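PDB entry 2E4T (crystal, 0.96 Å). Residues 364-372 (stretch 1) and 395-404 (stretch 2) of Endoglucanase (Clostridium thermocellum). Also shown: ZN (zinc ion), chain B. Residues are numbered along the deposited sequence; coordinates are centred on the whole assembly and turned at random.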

# COMPACT_ATOMS: atom_id res chain seq x y z
N GLY A 364 3.14 0.55 -16.67
CA GLY A 364 2.46 1.39 -17.63
C GLY A 364 2.01 2.73 -17.08
O GLY A 364 1.00 3.27 -17.50
N GLY A 365 2.79 3.30 -16.14
CA GLY A 365 2.24 4.42 -15.35
C GLY A 365 2.07 5.70 -16.15
O GLY A 365 1.34 6.60 -15.73
N ASN A 366 2.76 5.78 -17.30
CA ASN A 366 2.63 6.89 -18.25
C ASN A 366 1.78 6.50 -19.47
O ASN A 366 1.80 7.20 -20.50
CB ASN A 366 3.99 7.41 -18.67
CG ASN A 366 4.79 6.35 -19.42
OD1 ASN A 366 4.44 5.19 -19.44
ND2 ASN A 366 5.82 6.78 -20.11
N HIS A 367 0.97 5.44 -19.32
CA HIS A 367 0.12 4.93 -20.40
C HIS A 367 -1.31 4.81 -19.88
O HIS A 367 -1.54 4.51 -18.69
CB HIS A 367 0.61 3.52 -20.83
CG HIS A 367 -0.02 2.99 -22.07
ND1 HIS A 367 -1.07 2.07 -22.07
CD2 HIS A 367 0.31 3.24 -23.35
CE1 HIS A 367 -1.36 1.83 -23.34
NE2 HIS A 367 -0.54 2.51 -24.14
N ILE A 368 -2.28 4.94 -20.78
CA ILE A 368 -3.68 4.84 -20.37
C ILE A 368 -3.93 3.53 -19.60
O ILE A 368 -4.73 3.54 -18.63
CB ILE A 368 -4.64 4.95 -21.58
CG1 ILE A 368 -6.11 4.94 -21.16
CG2 ILE A 368 -4.39 3.86 -22.63
CD1 ILE A 368 -6.52 5.99 -20.14
N THR A 369 -3.31 2.42 -19.99
CA THR A 369 -3.60 1.16 -19.30
C THR A 369 -3.06 1.15 -17.87
O THR A 369 -3.64 0.44 -17.01
CB THR A 369 -3.13 -0.06 -20.09
OG1 THR A 369 -1.69 -0.04 -20.25
CG2 THR A 369 -3.84 -0.20 -21.40
N GLY A 370 -1.99 1.89 -17.58
CA GLY A 370 -1.57 2.02 -16.20
C GLY A 370 -2.57 2.81 -15.38
O GLY A 370 -2.77 2.54 -14.17
N GLY A 371 -3.24 3.80 -15.99
CA GLY A 371 -4.26 4.57 -15.28
C GLY A 371 -5.54 3.77 -15.05
O GLY A 371 -6.14 3.84 -13.95
N ILE A 372 -5.99 3.04 -16.06
CA ILE A 372 -7.16 2.21 -15.90
C ILE A 372 -6.89 1.10 -14.89
O ILE A 372 -7.72 0.85 -13.99
CB ILE A 372 -7.66 1.67 -17.26
CG1 ILE A 372 -8.12 2.85 -18.14
CG2 ILE A 372 -8.78 0.65 -17.02
CD1 ILE A 372 -8.49 2.44 -19.56
N ALA A 395 6.66 10.55 -9.70
CA ALA A 395 5.69 11.49 -10.23
C ALA A 395 5.61 11.47 -11.75
O ALA A 395 4.77 12.16 -12.36
CB ALA A 395 6.01 12.89 -9.72
N SER A 396 6.48 10.67 -12.42
CA SER A 396 6.38 10.53 -13.86
C SER A 396 5.24 9.59 -14.28
O SER A 396 4.94 9.47 -15.47
CB SER A 396 7.69 10.04 -14.48
OG SER A 396 7.93 8.68 -14.18
N ASN A 397 4.63 8.90 -13.31
CA ASN A 397 3.52 7.99 -13.59
C ASN A 397 2.21 8.76 -13.67
O ASN A 397 1.34 8.68 -12.76
CB ASN A 397 3.48 6.90 -12.52
CG ASN A 397 4.67 6.01 -12.56
OD1 ASN A 397 4.76 5.14 -13.42
ND2 ASN A 397 5.59 6.15 -11.59
N ASN A 398 2.08 9.57 -14.72
CA ASN A 398 0.96 10.53 -14.80
C ASN A 398 -0.40 9.84 -14.88
O ASN A 398 -1.38 10.37 -14.35
CB ASN A 398 1.14 11.50 -15.98
CG ASN A 398 1.35 10.80 -17.30
OD1 ASN A 398 2.27 9.99 -17.46
ND2 ASN A 398 0.54 11.15 -18.31
N TYR A 399 -0.49 8.72 -15.61
CA TYR A 399 -1.76 7.99 -15.65
C TYR A 399 -2.05 7.29 -14.33
O TYR A 399 -3.22 7.26 -13.90
CB TYR A 399 -1.85 7.07 -16.86
CG TYR A 399 -2.29 7.78 -18.10
CD1 TYR A 399 -3.63 8.08 -18.30
CD2 TYR A 399 -1.37 8.17 -19.10
CE1 TYR A 399 -4.07 8.74 -19.46
CE2 TYR A 399 -1.80 8.82 -20.26
CZ TYR A 399 -3.15 9.09 -20.45
OH TYR A 399 -3.53 9.73 -21.60
N THR A 400 -1.02 6.74 -13.64
CA THR A 400 -1.29 6.20 -12.31
C THR A 400 -1.87 7.30 -11.42
O THR A 400 -2.82 7.09 -10.62
CB THR A 400 0.01 5.66 -11.69
OG1 THR A 400 0.70 4.86 -12.63
CG2 THR A 400 -0.25 4.94 -10.40
N GLU A 401 -1.27 8.50 -11.50
CA GLU A 401 -1.71 9.62 -10.69
C GLU A 401 -3.15 10.01 -11.00
O GLU A 401 -3.94 10.32 -10.10
CB GLU A 401 -0.77 10.81 -10.90
CG GLU A 401 0.59 10.54 -10.27
CD GLU A 401 1.65 11.57 -10.69
OE1 GLU A 401 1.60 12.10 -11.86
OE2 GLU A 401 2.58 11.84 -9.89
N ALA A 402 -3.52 10.00 -12.31
CA ALA A 402 -4.91 10.27 -12.69
C ALA A 402 -5.83 9.20 -12.06
O ALA A 402 -6.95 9.52 -11.64
CB ALA A 402 -5.05 10.26 -14.19
N GLY A 403 -5.39 7.94 -12.05
CA GLY A 403 -6.19 6.87 -11.45
C GLY A 403 -6.48 7.13 -9.97
O GLY A 403 -7.59 6.87 -9.48
N ILE A 404 -5.46 7.66 -9.26
CA ILE A 404 -5.66 8.03 -7.85
C ILE A 404 -6.63 9.23 -7.75
O ILE A 404 -7.60 9.19 -6.98
CB ILE A 404 -4.30 8.35 -7.18
CG1 ILE A 404 -3.43 7.09 -7.14
CG2 ILE A 404 -4.52 8.93 -5.81
CD1 ILE A 404 -1.96 7.36 -6.81
ZN ZN B . 3.12 13.25 -12.16
O HOH W 1 -0.10 2.09 -13.11

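Each stretch is a loop that runs into a helix, and the two helices, 368-372 and 398-404, set off in nearly the same direction, their axes 28° apart and 7.1 Å at closest approach. At this distance Gly365, Gly371 and Gly403 have no room for a CB toward the other stretch. The CA of Gly365 lies 4.2 Å from the CA of Asn397, and the CA of Gly371 lies 4.3 Å from the CA of Tyr399.

Before its helix, stretch 1 makes a type I turn from Gly364 to His367, closed by His367 N donating to Gly364 O at 2.8 Å. The turn leaves Gly365 O at the start of the second helix, where amide groups lack partners from a preceding turn. Thr400 N donates to Gly365 O at 3.2 Å with good geometry, and Tyr399 N reaches the same oxygen at 2.8 Å in a weak bond. Asn397 holds the N-cap position but its side chain makes no capping bond; a carbonyl from the other stretch receives these amides instead.

The glycines follow a clear rule. A CB on Gly365 would run into Asn397 OD1 and Thr400 OG1; one on Gly371 would hit Tyr399 O, and one on Gly403 would hit Gly371 O. Gly370 is constrained from within its own stretch, since a CB there would strike Gly364 O. With hydrogen alone at these positions, Gly371 CA comes to 3.2 Å from Tyr399 O, which still accepts the helical bond from Gly403 N.

Tyr399 is the one large side chain directed across the contact. Its CA-to-CB bond points toward stretch 1, and it loses 106 Å² to that stretch, the largest share of the 418 Å² buried in all. Ile368 CA sits 3.9 Å from the ring centroid, 12° off the normal, a CH-pi contact over the face, while Ile368 CD1 packs 3.7 Å from Tyr399 CE1. Asn366 C lies at the ring edge. The aromatic ring thus packs against backbone as well as an aliphatic side chain, and its hydroxyl is satisfied elsewhere in the structure.

The CA-to-CB bond of His367 points away from stretch 2, and the side chain caps its own helix: Thr369 N donates to His367 ND1 at 3.1 Å. Thr400 is small enough to lie against Gly365, its OG1 3.2 Å from Gly365 CA and donating to a water at 2.9 Å; that water donates in turn to Gly370 O at 2.9 Å, bridging the helices. Zinc ties Ala395 O (2.0 Å) to Glu401 OE1 (1.9 Å), linking the loop of stretch 2 to its helix.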